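Local atomic coordinates of beta-phenylalanine aminotransferase (Variovorax paradoxus, PDB entry 4AO9), a protein that catalyses transamination of beta-phenylalanine with the cofactor pyridoxal-5'-phosphate, as an aminotransferase of class III. Residues A[74-82]-A[99-107]; A[121-132]-A[321-332]. All blocks are in the same frame, centred on the assembly; numbering follows the deposited sequence.

Interaction 1 of 2, residues A[74-82]-A[99-107]; sequences ARGEGAALW and GVYGHSAPE
Two hydrogen bonds tie Gly-78 to the His-103 backbone and the Ser-104 hydroxyl. The carbonyl O of Gly-78 takes the N-H of His-103 at 2.8 Å. Its own N-H points almost straight (165°) at Ser-104 OG, 2.9 Å from Gly-78 N. That hydroxyl, set between backbone N and carbonyl carbon (chi1 60°), also rests on Glu-77 CA at 3.4 Å. Beside these bonds Leu-81 CD2 sits over the centre of one face of the His-103 ring, 3.5 Å from the centroid, a CH-pi contact in which the two side chains cross at about a right angle. Gly-78 belongs to a type II' turn, Glu-77 to Ala-80, the tip of a beta hairpin whose strands 72-77 and 80-83 carry a classic bulge at Ala-74 and Arg-75 facing Trp-82. His-103 CB packs against Gly-76 C at 3.6 Å, where a side chain on the glycine would collide. Both ring nitrogens are hydrogen-bonded, NE2 to Asp-91 OD2 and ND1 to Ile-120 O of the second subunit. With an alanine here instead of His-103, Leu-81 CD2 would probably lose its ring face, and Asp-91 and the neighbouring subunit's carbonyl their imidazole partner.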
# COMPACT_ATOMS: atom_id res chain seq x y z
N ALA A 74 14.57 11.09 15.85
CA ALA A 74 15.55 11.76 14.98
C ALA A 74 16.51 10.81 14.28
O ALA A 74 16.98 11.09 13.18
CB ALA A 74 16.34 12.78 15.79
N ARG A 75 16.82 9.69 14.92
CA ARG A 75 17.90 8.82 14.45
C ARG A 75 17.70 7.44 15.01
O ARG A 75 17.15 7.29 16.10
CB ARG A 75 19.25 9.39 14.93
CG ARG A 75 20.47 8.78 14.27
CD ARG A 75 21.72 9.62 14.52
NE ARG A 75 22.69 8.98 15.41
CZ ARG A 75 22.92 9.32 16.68
NH1 ARG A 75 22.25 10.31 17.26
NH2 ARG A 75 23.83 8.65 17.37
N GLY A 76 18.18 6.43 14.29
CA GLY A 76 18.24 5.06 14.80
C GLY A 76 19.51 4.37 14.35
O GLY A 76 20.02 4.64 13.26
N GLU A 77 20.01 3.47 15.20
CA GLU A 77 21.19 2.67 14.88
C GLU A 77 21.09 1.37 15.65
O GLU A 77 20.90 1.39 16.85
CB GLU A 77 22.47 3.40 15.28
CG GLU A 77 23.74 2.70 14.82
CD GLU A 77 25.00 3.41 15.26
OE1 GLU A 77 24.93 4.62 15.60
OE2 GLU A 77 26.07 2.76 15.24
N GLY A 78 21.20 0.24 14.96
CA GLY A 78 20.99 -1.05 15.62
C GLY A 78 19.62 -1.07 16.28
O GLY A 78 18.63 -0.71 15.65
N ALA A 79 19.57 -1.45 17.55
CA ALA A 79 18.33 -1.42 18.32
C ALA A 79 18.25 -0.19 19.24
O ALA A 79 17.58 -0.22 20.27
CB ALA A 79 18.15 -2.73 19.11
N ALA A 80 18.93 0.89 18.84
CA ALA A 80 18.85 2.17 19.56
C ALA A 80 18.12 3.24 18.75
O ALA A 80 18.22 3.29 17.52
CB ALA A 80 20.25 2.66 19.93
N LEU A 81 17.35 4.06 19.46
CA LEU A 81 16.66 5.22 18.88
C LEU A 81 16.98 6.47 19.68
O LEU A 81 17.10 6.41 20.91
CB LEU A 81 15.14 5.00 18.83
CG LEU A 81 14.62 3.93 17.87
CD1 LEU A 81 13.16 3.61 18.15
CD2 LEU A 81 14.80 4.35 16.42
N TRP A 82 17.09 7.60 18.98
CA TRP A 82 17.26 8.90 19.63
C TRP A 82 16.09 9.79 19.24
O TRP A 82 15.73 9.88 18.07
CB TRP A 82 18.54 9.59 19.17
CG TRP A 82 19.82 8.99 19.66
CD1 TRP A 82 20.60 9.46 20.69
CD2 TRP A 82 20.50 7.85 19.13
NE1 TRP A 82 21.71 8.66 20.84
CE2 TRP A 82 21.67 7.67 19.90
CE3 TRP A 82 20.22 6.94 18.10
CZ2 TRP A 82 22.57 6.62 19.66
CZ3 TRP A 82 21.12 5.91 17.85
CH2 TRP A 82 22.28 5.76 18.63
N GLY A 99 10.48 -4.00 11.95
CA GLY A 99 11.89 -3.60 12.13
C GLY A 99 12.77 -4.66 12.77
O GLY A 99 13.63 -4.35 13.59
N VAL A 100 12.59 -5.92 12.38
CA VAL A 100 13.31 -7.02 13.01
C VAL A 100 14.83 -6.93 12.82
O VAL A 100 15.60 -7.52 13.59
CB VAL A 100 12.75 -8.41 12.57
CG1 VAL A 100 13.24 -8.81 11.16
CG2 VAL A 100 13.10 -9.49 13.60
N TYR A 101 15.25 -6.19 11.80
CA TYR A 101 16.68 -6.06 11.47
C TYR A 101 17.35 -4.92 12.22
O TYR A 101 18.56 -4.71 12.08
CB TYR A 101 16.86 -5.86 9.96
CG TYR A 101 16.06 -6.84 9.14
CD1 TYR A 101 16.50 -8.14 8.93
CD2 TYR A 101 14.82 -6.46 8.60
CE1 TYR A 101 15.74 -9.04 8.18
CE2 TYR A 101 14.06 -7.36 7.86
CZ TYR A 101 14.54 -8.64 7.65
OH TYR A 101 13.77 -9.52 6.92
N GLY A 102 16.57 -4.19 13.01
CA GLY A 102 17.05 -2.95 13.61
C GLY A 102 17.04 -1.81 12.60
O GLY A 102 16.51 -1.94 11.48
N HIS A 103 17.64 -0.70 12.99
CA HIS A 103 17.47 0.55 12.24
C HIS A 103 18.53 0.86 11.20
O HIS A 103 18.38 1.81 10.45
CB HIS A 103 17.30 1.71 13.23
CG HIS A 103 16.17 1.48 14.18
ND1 HIS A 103 14.86 1.52 13.78
CD2 HIS A 103 16.16 1.12 15.48
CE1 HIS A 103 14.08 1.22 14.80
NE2 HIS A 103 14.85 0.97 15.85
N SER A 104 19.58 0.04 11.15
CA SER A 104 20.75 0.37 10.32
C SER A 104 21.53 -0.83 9.82
O SER A 104 22.74 -0.74 9.64
CB SER A 104 21.69 1.30 11.09
OG SER A 104 22.15 0.68 12.28
N ALA A 105 20.85 -1.94 9.57
CA ALA A 105 21.53 -3.15 9.10
C ALA A 105 22.25 -2.87 7.78
O ALA A 105 21.61 -2.46 6.81
CB ALA A 105 20.53 -4.29 8.95
N PRO A 106 23.58 -3.07 7.72
CA PRO A 106 24.28 -2.79 6.47
C PRO A 106 23.86 -3.73 5.34
O PRO A 106 23.90 -3.33 4.18
CB PRO A 106 25.76 -2.98 6.83
CG PRO A 106 25.75 -3.85 8.04
CD PRO A 106 24.50 -3.49 8.79
N GLU A 107 23.43 -4.94 5.68
CA GLU A 107 22.98 -5.91 4.67
C GLU A 107 21.78 -5.37 3.90
O GLU A 107 21.68 -5.56 2.67
CB GLU A 107 22.63 -7.24 5.34
CG GLU A 107 23.83 -7.97 5.93
CD GLU A 107 24.18 -7.53 7.35
OE1 GLU A 107 23.55 -6.60 7.91
OE2 GLU A 107 25.12 -8.14 7.94

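Interaction 2 of 2, residues A[121-132]-A[321-332]; sequences NLTGHNLLEGRL and FNNNVMTMAAGY
Asn-323 ND2 is gripped by two acceptors: it donates to Gly-124 O at 3.1 Å, from above that carbonyl plane, and to Glu-129 OE1 at 3.2 Å, again from above the carboxylate. Together they fix the rotation of this amide, whose OD1 bonds to Arg-61 of the second subunit. In the opposite direction Asn-126 ND2 reaches Asn-323 O at 2.8 Å, the acceptor lying in the plane of the Asn-126 amide. Asn-126 and Glu-129 form a capping box at the start of helix 129-139: Asn-126 OD1 accepts from Leu-128 N and Glu-129 N, while Glu-129 OE2 takes the Asn-126 N-H. Asn-324 OD1 caps helix 325-337 through Thr-327 N. His-125 and Asn-126 pair in a parallel beta ladder with a strand of the second subunit, and the Phe-321 side chain is about 4 Å from a bound pyridoxal-5'-phosphate. Between the helices, Leu-128 CB meets Met-328 CB at 3.7 Å. Met-328 SD lies 3.5 Å from Glu-129 CA, on a side chain bent at chi2 (-63°) and again at chi3. Leu-132 packs CD2 on Met-328 CA and CE. The Arg-131 guanidinium makes an off-centre cation-pi contact with Tyr-332, CZ 4.2 Å from the ring centroid and the planes 40° apart.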
# COMPACT_ATOMS: atom_id res chain seq x y z
N ASN A 121 12.12 2.02 -10.69
CA ASN A 121 10.91 2.24 -11.51
C ASN A 121 11.02 1.56 -12.87
O ASN A 121 10.72 2.15 -13.92
CB ASN A 121 10.62 3.75 -11.67
CG ASN A 121 10.37 4.48 -10.35
OD1 ASN A 121 10.59 5.69 -10.28
ND2 ASN A 121 9.93 3.78 -9.31
N LEU A 122 11.43 0.29 -12.85
CA LEU A 122 11.82 -0.42 -14.07
C LEU A 122 10.69 -0.80 -15.02
O LEU A 122 10.94 -1.19 -16.15
CB LEU A 122 12.69 -1.64 -13.72
CG LEU A 122 14.06 -1.35 -13.10
CD1 LEU A 122 14.83 -2.66 -12.94
CD2 LEU A 122 14.85 -0.37 -13.95
N THR A 123 9.44 -0.67 -14.57
CA THR A 123 8.28 -0.78 -15.46
C THR A 123 8.20 -2.10 -16.23
O THR A 123 7.94 -2.13 -17.42
CB THR A 123 8.19 0.40 -16.47
OG1 THR A 123 8.62 1.60 -15.82
CG2 THR A 123 6.76 0.59 -16.93
N GLY A 124 8.40 -3.19 -15.51
CA GLY A 124 8.31 -4.51 -16.12
C GLY A 124 8.57 -5.59 -15.11
O GLY A 124 8.92 -5.31 -13.95
N HIS A 125 8.41 -6.83 -15.55
CA HIS A 125 8.95 -7.94 -14.78
C HIS A 125 10.44 -7.66 -14.60
O HIS A 125 11.06 -7.06 -15.47
CB HIS A 125 8.71 -9.26 -15.51
CG HIS A 125 7.29 -9.74 -15.45
ND1 HIS A 125 6.95 -11.07 -15.64
CD2 HIS A 125 6.13 -9.09 -15.21
CE1 HIS A 125 5.64 -11.21 -15.54
NE2 HIS A 125 5.12 -10.02 -15.27
N ASN A 126 11.00 -8.04 -13.45
CA ASN A 126 12.40 -7.73 -13.17
C ASN A 126 13.16 -8.96 -12.69
O ASN A 126 12.58 -10.05 -12.58
CB ASN A 126 12.53 -6.51 -12.23
CG ASN A 126 11.97 -6.75 -10.85
OD1 ASN A 126 12.35 -7.71 -10.17
ND2 ASN A 126 11.11 -5.85 -10.39
N LEU A 127 14.46 -8.78 -12.45
CA LEU A 127 15.35 -9.89 -12.07
C LEU A 127 15.36 -10.22 -10.59
O LEU A 127 16.02 -11.18 -10.19
CB LEU A 127 16.78 -9.60 -12.54
CG LEU A 127 17.03 -9.53 -14.05
CD1 LEU A 127 18.42 -8.99 -14.30
CD2 LEU A 127 16.85 -10.90 -14.69
N LEU A 128 14.63 -9.46 -9.78
CA LEU A 128 14.67 -9.62 -8.32
C LEU A 128 13.39 -10.19 -7.71
O LEU A 128 13.45 -10.87 -6.68
CB LEU A 128 15.02 -8.29 -7.65
CG LEU A 128 16.38 -7.67 -7.98
CD1 LEU A 128 16.71 -6.54 -7.02
CD2 LEU A 128 17.52 -8.71 -8.02
N GLU A 129 12.25 -9.89 -8.31
CA GLU A 129 10.96 -10.34 -7.76
C GLU A 129 10.86 -11.87 -7.66
O GLU A 129 10.31 -12.39 -6.69
CB GLU A 129 9.79 -9.74 -8.56
CG GLU A 129 9.79 -10.14 -10.02
CD GLU A 129 8.69 -9.52 -10.86
OE1 GLU A 129 7.66 -9.08 -10.30
OE2 GLU A 129 8.87 -9.54 -12.09
N GLY A 130 11.38 -12.57 -8.67
CA GLY A 130 11.29 -14.02 -8.72
C GLY A 130 12.10 -14.70 -7.63
O GLY A 130 11.67 -15.70 -7.06
N ARG A 131 13.27 -14.12 -7.32
CA ARG A 131 14.14 -14.63 -6.26
C ARG A 131 13.43 -14.57 -4.91
O ARG A 131 13.47 -15.51 -4.12
CB ARG A 131 15.43 -13.80 -6.17
CG ARG A 131 16.22 -13.67 -7.46
CD ARG A 131 17.55 -13.00 -7.16
NE ARG A 131 18.44 -13.88 -6.40
CZ ARG A 131 19.60 -13.50 -5.87
NH1 ARG A 131 20.02 -12.25 -5.99
NH2 ARG A 131 20.34 -14.39 -5.21
N LEU A 132 12.78 -13.44 -4.65
CA LEU A 132 12.10 -13.28 -3.38
C LEU A 132 10.84 -14.15 -3.32
O LEU A 132 10.57 -14.76 -2.29
CB LEU A 132 11.77 -11.80 -3.11
CG LEU A 132 11.05 -11.50 -1.78
CD1 LEU A 132 11.84 -12.04 -0.55
CD2 LEU A 132 10.75 -10.00 -1.62
N PHE A 321 3.67 -0.12 -7.15
CA PHE A 321 4.94 -0.39 -6.49
C PHE A 321 5.14 -1.85 -6.08
O PHE A 321 6.15 -2.17 -5.43
CB PHE A 321 5.18 0.62 -5.35
CG PHE A 321 5.21 2.05 -5.81
CD1 PHE A 321 6.34 2.56 -6.45
CD2 PHE A 321 4.10 2.88 -5.61
CE1 PHE A 321 6.37 3.89 -6.90
CE2 PHE A 321 4.12 4.21 -6.06
CZ PHE A 321 5.26 4.71 -6.70
N ASN A 322 4.24 -2.73 -6.50
CA ASN A 322 4.21 -4.11 -5.96
C ASN A 322 5.51 -4.86 -6.07
O ASN A 322 5.90 -5.58 -5.14
CB ASN A 322 3.11 -4.94 -6.62
CG ASN A 322 1.74 -4.33 -6.48
OD1 ASN A 322 1.60 -3.11 -6.42
ND2 ASN A 322 0.73 -5.16 -6.45
N ASN A 323 6.19 -4.72 -7.21
CA ASN A 323 7.40 -5.50 -7.48
C ASN A 323 8.65 -4.63 -7.50
O ASN A 323 9.66 -4.99 -8.10
CB ASN A 323 7.24 -6.29 -8.80
CG ASN A 323 7.30 -5.41 -10.04
OD1 ASN A 323 7.03 -4.21 -9.98
ND2 ASN A 323 7.67 -6.00 -11.17
N ASN A 324 8.61 -3.50 -6.80
CA ASN A 324 9.71 -2.54 -6.91
C ASN A 324 11.03 -3.15 -6.48
O ASN A 324 11.08 -3.92 -5.52
CB ASN A 324 9.39 -1.26 -6.14
CG ASN A 324 9.63 -1.39 -4.67
OD1 ASN A 324 10.77 -1.26 -4.19
ND2 ASN A 324 8.55 -1.62 -3.92
N VAL A 325 12.10 -2.83 -7.21
CA VAL A 325 13.37 -3.50 -7.00
C VAL A 325 13.99 -3.28 -5.63
O VAL A 325 14.73 -4.13 -5.14
CB VAL A 325 14.42 -3.16 -8.09
CG1 VAL A 325 14.02 -3.73 -9.42
CG2 VAL A 325 14.68 -1.66 -8.17
N MET A 326 13.69 -2.14 -5.00
CA MET A 326 14.27 -1.88 -3.68
C MET A 326 13.70 -2.82 -2.62
O MET A 326 14.45 -3.41 -1.85
CB MET A 326 14.08 -0.41 -3.31
CG MET A 326 14.93 0.50 -4.21
SD MET A 326 14.42 2.21 -4.12
CE MET A 326 14.98 2.62 -2.46
N THR A 327 12.38 -2.96 -2.60
CA THR A 327 11.72 -3.93 -1.72
C THR A 327 12.18 -5.36 -2.02
O THR A 327 12.48 -6.12 -1.10
CB THR A 327 10.18 -3.85 -1.82
OG1 THR A 327 9.76 -2.54 -1.38
CG2 THR A 327 9.49 -4.93 -0.97
N MET A 328 12.23 -5.72 -3.30
CA MET A 328 12.61 -7.09 -3.67
C MET A 328 14.04 -7.39 -3.21
O MET A 328 14.32 -8.47 -2.69
CB MET A 328 12.50 -7.31 -5.18
CG MET A 328 11.09 -7.09 -5.78
SD MET A 328 9.77 -8.18 -5.22
CE MET A 328 8.99 -7.21 -3.93
N ALA A 329 14.94 -6.42 -3.38
CA ALA A 329 16.33 -6.58 -2.95
C ALA A 329 16.44 -6.64 -1.43
O ALA A 329 17.12 -7.51 -0.88
CB ALA A 329 17.18 -5.45 -3.51
N ALA A 330 15.76 -5.72 -0.74
CA ALA A 330 15.88 -5.65 0.72
C ALA A 330 15.29 -6.89 1.38
O ALA A 330 15.87 -7.44 2.32
CB ALA A 330 15.18 -4.40 1.25
N GLY A 331 14.14 -7.33 0.88
CA GLY A 331 13.50 -8.51 1.43
C GLY A 331 14.38 -9.74 1.31
O GLY A 331 14.56 -10.48 2.28
N TYR A 332 14.94 -9.95 0.12
CA TYR A 332 15.78 -11.12 -0.10
C TYR A 332 17.04 -11.08 0.76
O TYR A 332 17.41 -12.09 1.38
CB TYR A 332 16.13 -11.25 -1.58
CG TYR A 332 16.88 -12.52 -1.91
CD1 TYR A 332 16.19 -13.69 -2.22
CD2 TYR A 332 18.27 -12.53 -1.92
CE1 TYR A 332 16.87 -14.85 -2.52
CE2 TYR A 332 18.97 -13.70 -2.21
CZ TYR A 332 18.25 -14.85 -2.51
OH TYR A 332 18.94 -16.01 -2.81
O HOH W 1 11.51 -0.93 -9.70
O HOH W 2 7.93 -2.56 -12.41
O HOH W 3 15.28 -10.35 -4.65

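Overall arrangement
From the N terminus, the chain forms the hairpin of strands 72-77 and 80-83, adds strand 88-91 to the same sheet, and returns at 99-107 to close interaction 1, a short loop of 16 residues between the segments. Helix 106-117 then leads to 121-132, where interaction 2 opens; it closes only 188 residues later at 321-332, after all seven strands of the large sheet. The two are in series, neither nesting nor crossing, with centres about 23 Å apart. Interaction 1 joins the small sheet to the loop that leads into helix 106-117; interaction 2 joins 121-128 and the start of helix 129-139 to the turn at 321-324 and helix 325-337. Helix 106-117 also packs on helix 325-337, and both contacts touch the second subunit.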